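1,3,6,8-tetrahydroxynaphthalene synthase (PDB 1U0M) catalyses the iterative condensation of five malonyl-CoA units and cyclises the resulting pentaketide to 1,3,6,8-tetrahydroxynaphthalene, a precursor of melanin. Local coordinates at residues A[144-155]-A[340-350]. Numbering follows the deposited sequence.
Sequences LGCAAGGAAINR and GFGPGITAEMS
Glu348 lies against helix 148-155 at Gly150 and Ala151, in the core of the thiolase fold, where the buried helix that follows the probable nucleophile Cys146 packs on the C-terminal β-hairpin. The axes of 346-350 and 148-155 come within 7.1 Å, 46° apart in direction. CB of Glu348 sits 3.4 Å from the carbonyl carbon of Gly150, whose missing side chain leaves room for the strand backbone at Glu348 O and Gly340 N. With CG anti to the carbonyl carbon (chi1 -69°) and bent at chi2, the chain turns across the helix over Ala151: CG passes 3.3 Å from Ala151 CA, CD and OE1 lie near Asn154 ND2 (3.7 and 3.8 Å) without a hydrogen bond, carboxylate and amide planes 66° apart, and OE2 stands 3.2 Å from Ala151 CB. OE2 then meets the edge of the Arg155 guanidinium, near its plane, in a long salt bridge with a weak hydrogen bond from NH2. The stronger partner of Arg155 is Asp158. Beside the glutamate, Asn154 ND2 donates to Met349 O at 3.3 Å, approaching from above the carbonyl plane, while Asn154 OD1 lies by Ser350 CB.

Toward the active site, glycines again let backbones come close. Ala147 tucks its methyl against the Phe341-Gly342 peptide, and Pro343 CD rests against Leu144 O, with CG near Gly145 N. At the turn end of the hairpin, Thr346 OG1 is hydrogen-bonded to Gln138 of the second subunit. On the active-site side, Phe341 O lies 3.0 Å from Cys146 CB.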
ATOM      1  N   LEU A 144      -2.966   5.225   3.554  1.00 36.71           N
ATOM      2  CA  LEU A 144      -3.648   6.449   3.140  1.00 36.88           C
ATOM      3  C   LEU A 144      -4.910   6.774   3.927  1.00 38.72           C
ATOM      4  O   LEU A 144      -5.627   7.712   3.592  1.00 38.69           O
ATOM      5  CB  LEU A 144      -3.954   6.399   1.644  1.00 39.26           C
ATOM      6  CG  LEU A 144      -2.712   6.625   0.772  1.00 39.60           C
ATOM      7  CD1 LEU A 144      -3.068   6.468  -0.693  1.00 42.32           C
ATOM      8  CD2 LEU A 144      -2.147   8.011   1.041  1.00 39.52           C
ATOM      9  N   GLY A 145      -5.166   6.006   4.984  1.00 38.97           N
ATOM     10  CA  GLY A 145      -6.319   6.235   5.848  1.00 39.65           C
ATOM     11  C   GLY A 145      -7.652   6.712   5.275  1.00 42.38           C
ATOM     12  O   GLY A 145      -8.214   6.096   4.361  1.00 42.31           O
ATOM     13  N   CYS A 146      -8.172   7.803   5.836  1.00 42.21           N
ATOM     14  CA  CYS A 146      -9.451   8.358   5.406  1.00 43.60           C
ATOM     15  C   CYS A 146      -9.467   8.806   3.941  1.00 43.58           C
ATOM     16  O   CYS A 146     -10.533   9.011   3.357  1.00 43.71           O
ATOM     17  CB  CYS A 146      -9.846   9.526   6.318  1.00 43.76           C
ATOM     18  SG  CYS A 146     -10.294   9.055   8.015  1.00 44.06           S
ATOM     19  N   ALA A 147      -8.284   8.929   3.348  1.00 42.27           N
ATOM     20  CA  ALA A 147      -8.146   9.347   1.958  1.00 41.38           C
ATOM     21  C   ALA A 147      -8.057   8.169   0.988  1.00 41.24           C
ATOM     22  O   ALA A 147      -8.161   8.350  -0.221  1.00 41.19           O
ATOM     23  CB  ALA A 147      -6.899  10.227   1.809  1.00 40.37           C
ATOM     24  N   ALA A 148      -7.869   6.967   1.514  1.00 40.27           N
ATOM     25  CA  ALA A 148      -7.728   5.783   0.671  1.00 40.80           C
ATOM     26  C   ALA A 148      -8.912   5.512  -0.244  1.00 41.11           C
ATOM     27  O   ALA A 148      -8.742   4.935  -1.312  1.00 41.93           O
ATOM     28  CB  ALA A 148      -7.450   4.560   1.531  1.00 39.24           C
ATOM     29  N   GLY A 149     -10.111   5.903   0.176  1.00 42.91           N
ATOM     30  CA  GLY A 149     -11.281   5.685  -0.661  1.00 43.18           C
ATOM     31  C   GLY A 149     -11.094   6.386  -1.996  1.00 44.24           C
ATOM     32  O   GLY A 149     -11.084   5.752  -3.052  1.00 44.88           O
ATOM     33  N   GLY A 150     -10.931   7.705  -1.939  1.00 44.32           N
ATOM     34  CA  GLY A 150     -10.720   8.480  -3.143  1.00 45.41           C
ATOM     35  C   GLY A 150      -9.494   8.018  -3.913  1.00 47.27           C
ATOM     36  O   GLY A 150      -9.524   7.958  -5.140  1.00 47.75           O
ATOM     37  N   ALA A 151      -8.412   7.695  -3.208  1.00 46.09           N
ATOM     38  CA  ALA A 151      -7.195   7.236  -3.874  1.00 46.36           C
ATOM     39  C   ALA A 151      -7.435   5.945  -4.657  1.00 46.32           C
ATOM     40  O   ALA A 151      -6.852   5.745  -5.721  1.00 47.07           O
ATOM     41  CB  ALA A 151      -6.083   7.022  -2.855  1.00 46.03           C
ATOM     42  N   ALA A 152      -8.285   5.067  -4.130  1.00 46.18           N
ATOM     43  CA  ALA A 152      -8.576   3.813  -4.809  1.00 47.04           C
ATOM     44  C   ALA A 152      -9.264   4.137  -6.129  1.00 48.46           C
ATOM     45  O   ALA A 152      -8.932   3.581  -7.177  1.00 46.72           O
ATOM     46  CB  ALA A 152      -9.472   2.946  -3.946  1.00 46.97           C
ATOM     47  N   ILE A 153     -10.226   5.051  -6.061  1.00 50.57           N
ATOM     48  CA  ILE A 153     -10.962   5.479  -7.237  1.00 51.61           C
ATOM     49  C   ILE A 153      -9.968   5.998  -8.257  1.00 51.93           C
ATOM     50  O   ILE A 153      -9.873   5.476  -9.362  1.00 52.77           O
ATOM     51  CB  ILE A 153     -11.951   6.599  -6.884  1.00 51.49           C
ATOM     52  CG1 ILE A 153     -13.095   6.024  -6.041  1.00 51.06           C
ATOM     53  CG2 ILE A 153     -12.471   7.256  -8.155  1.00 52.68           C
ATOM     54  CD1 ILE A 153     -13.946   7.078  -5.345  1.00 49.76           C
ATOM     55  N   ASN A 154      -9.217   7.022  -7.871  1.00 52.29           N
ATOM     56  CA  ASN A 154      -8.226   7.611  -8.756  1.00 52.64           C
ATOM     57  C   ASN A 154      -7.283   6.582  -9.355  1.00 53.73           C
ATOM     58  O   ASN A 154      -6.715   6.812 -10.417  1.00 55.30           O
ATOM     59  CB  ASN A 154      -7.422   8.679  -8.015  1.00 51.25           C
ATOM     60  CG  ASN A 154      -8.266   9.865  -7.637  1.00 49.49           C
ATOM     61  OD1 ASN A 154      -9.442   9.929  -7.988  1.00 49.03           O
ATOM     62  ND2 ASN A 154      -7.677  10.816  -6.925  1.00 48.11           N
ATOM     63  N   ARG A 155      -7.112   5.446  -8.688  1.00 55.36           N
ATOM     64  CA  ARG A 155      -6.220   4.419  -9.218  1.00 56.49           C
ATOM     65  C   ARG A 155      -6.945   3.543 -10.217  1.00 56.20           C
ATOM     66  O   ARG A 155      -6.452   3.311 -11.319  1.00 56.43           O
ATOM     67  CB  ARG A 155      -5.635   3.536  -8.102  1.00 55.32           C
ATOM     68  CG  ARG A 155      -4.567   4.195  -7.246  1.00 55.31           C
ATOM     69  CD  ARG A 155      -3.735   5.193  -8.034  1.00 55.12           C
ATOM     70  NE  ARG A 155      -4.035   6.564  -7.623  1.00 54.24           N
ATOM     71  CZ  ARG A 155      -3.804   7.639  -8.369  1.00 52.98           C
ATOM     72  NH1 ARG A 155      -3.270   7.509  -9.576  1.00 53.10           N
ATOM     73  NH2 ARG A 155      -4.110   8.843  -7.909  1.00 51.59           N
ATOM     74  N   GLY A 340     -11.542  12.528  -1.257  1.00 55.25           N
ATOM     75  CA  GLY A 340     -11.218  11.863  -0.008  1.00 51.73           C
ATOM     76  C   GLY A 340     -10.097  12.613   0.677  1.00 50.43           C
ATOM     77  O   GLY A 340      -9.183  13.095   0.016  1.00 50.24           O
ATOM     78  N   PHE A 341     -10.164  12.729   1.997  1.00 50.14           N
ATOM     79  CA  PHE A 341      -9.129  13.438   2.741  1.00 50.57           C
ATOM     80  C   PHE A 341      -8.610  12.591   3.897  1.00 47.09           C
ATOM     81  O   PHE A 341      -9.387  11.925   4.574  1.00 47.16           O
ATOM     82  CB  PHE A 341      -9.683  14.758   3.286  1.00 52.45           C
ATOM     83  CG  PHE A 341     -10.252  15.657   2.228  1.00 56.91           C
ATOM     84  CD1 PHE A 341     -11.380  16.432   2.490  1.00 58.76           C
ATOM     85  CD2 PHE A 341      -9.681  15.717   0.960  1.00 57.96           C
ATOM     86  CE1 PHE A 341     -11.933  17.249   1.501  1.00 58.87           C
ATOM     87  CE2 PHE A 341     -10.230  16.531  -0.029  1.00 57.39           C
ATOM     88  CZ  PHE A 341     -11.356  17.294   0.243  1.00 57.22           C
ATOM     89  N   GLY A 342      -7.299  12.632   4.122  1.00 45.80           N
ATOM     90  CA  GLY A 342      -6.700  11.861   5.204  1.00 42.23           C
ATOM     91  C   GLY A 342      -5.217  12.140   5.391  1.00 40.29           C
ATOM     92  O   GLY A 342      -4.761  13.252   5.132  1.00 38.80           O
ATOM     93  N   PRO A 343      -4.436  11.146   5.853  1.00 39.05           N
ATOM     94  CA  PRO A 343      -2.992  11.251   6.086  1.00 36.83           C
ATOM     95  C   PRO A 343      -2.219  11.978   4.976  1.00 38.53           C
ATOM     96  O   PRO A 343      -2.325  11.625   3.802  1.00 37.37           O
ATOM     97  CB  PRO A 343      -2.576   9.793   6.219  1.00 37.30           C
ATOM     98  CG  PRO A 343      -3.739   9.207   6.951  1.00 35.29           C
ATOM     99  CD  PRO A 343      -4.927   9.804   6.226  1.00 36.74           C
ATOM    100  N   GLY A 344      -1.430  12.982   5.354  1.00 38.72           N
ATOM    101  CA  GLY A 344      -0.664  13.724   4.368  1.00 41.32           C
ATOM    102  C   GLY A 344      -0.287  15.135   4.801  1.00 42.98           C
ATOM    103  O   GLY A 344       0.894  15.423   5.009  1.00 42.87           O
ATOM    104  N   ILE A 345      -1.266  16.031   4.927  1.00 45.27           N
ATOM    105  CA  ILE A 345      -2.672  15.741   4.667  1.00 44.15           C
ATOM    106  C   ILE A 345      -2.897  15.586   3.166  1.00 46.50           C
ATOM    107  O   ILE A 345      -2.514  16.457   2.379  1.00 48.16           O
ATOM    108  CB  ILE A 345      -3.557  16.876   5.223  1.00 43.01           C
ATOM    109  CG1 ILE A 345      -3.412  16.934   6.751  1.00 40.70           C
ATOM    110  CG2 ILE A 345      -4.998  16.669   4.813  1.00 41.22           C
ATOM    111  CD1 ILE A 345      -4.170  18.057   7.424  1.00 34.71           C
ATOM    112  N   THR A 346      -3.504  14.468   2.774  1.00 46.80           N
ATOM    113  CA  THR A 346      -3.762  14.189   1.370  1.00 46.90           C
ATOM    114  C   THR A 346      -5.220  14.347   0.978  1.00 47.97           C
ATOM    115  O   THR A 346      -6.123  14.166   1.790  1.00 44.99           O
ATOM    116  CB  THR A 346      -3.333  12.771   0.995  1.00 47.28           C
ATOM    117  OG1 THR A 346      -1.936  12.612   1.271  1.00 50.96           O
ATOM    118  CG2 THR A 346      -3.582  12.513  -0.484  1.00 47.12           C
ATOM    119  N   ALA A 347      -5.426  14.679  -0.294  1.00 49.41           N
ATOM    120  CA  ALA A 347      -6.751  14.869  -0.847  1.00 49.85           C
ATOM    121  C   ALA A 347      -6.825  14.209  -2.216  1.00 50.35           C
ATOM    122  O   ALA A 347      -6.145  14.626  -3.152  1.00 49.77           O
ATOM    123  CB  ALA A 347      -7.051  16.360  -0.966  1.00 50.43           C
ATOM    124  N   GLU A 348      -7.627  13.157  -2.323  1.00 50.33           N
ATOM    125  CA  GLU A 348      -7.790  12.484  -3.596  1.00 53.85           C
ATOM    126  C   GLU A 348      -9.114  12.969  -4.175  1.00 55.14           C
ATOM    127  O   GLU A 348     -10.187  12.516  -3.782  1.00 55.54           O
ATOM    128  CB  GLU A 348      -7.795  10.963  -3.416  1.00 53.56           C
ATOM    129  CG  GLU A 348      -6.443  10.376  -3.000  1.00 55.91           C
ATOM    130  CD  GLU A 348      -5.367  10.525  -4.070  1.00 56.30           C
ATOM    131  OE1 GLU A 348      -5.019  11.671  -4.409  1.00 57.86           O
ATOM    132  OE2 GLU A 348      -4.866   9.496  -4.574  1.00 57.26           O
ATOM    133  N   MET A 349      -9.015  13.915  -5.102  1.00 57.60           N
ATOM    134  CA  MET A 349     -10.174  14.516  -5.752  1.00 58.35           C
ATOM    135  C   MET A 349     -10.457  13.842  -7.089  1.00 59.45           C
ATOM    136  O   MET A 349      -9.546  13.362  -7.754  1.00 61.08           O
ATOM    137  CB  MET A 349      -9.912  16.010  -5.952  1.00 56.05           C
ATOM    138  CG  MET A 349      -9.586  16.721  -4.659  1.00 55.32           C
ATOM    139  SD  MET A 349      -8.630  18.239  -4.844  1.00 57.75           S
ATOM    140  CE  MET A 349      -6.956  17.574  -5.000  1.00 52.36           C
ATOM    141  N   SER A 350     -11.725  13.813  -7.476  1.00 62.00           N
ATOM    142  CA  SER A 350     -12.135  13.193  -8.731  1.00 64.06           C
ATOM    143  C   SER A 350     -13.368  13.895  -9.322  1.00 65.95           C
ATOM    144  O   SER A 350     -14.399  14.011  -8.661  1.00 66.55           O
ATOM    145  CB  SER A 350     -12.441  11.713  -8.488  1.00 62.77           C
ATOM    146  OG  SER A 350     -12.878  11.077  -9.671  1.00 64.88           O
TER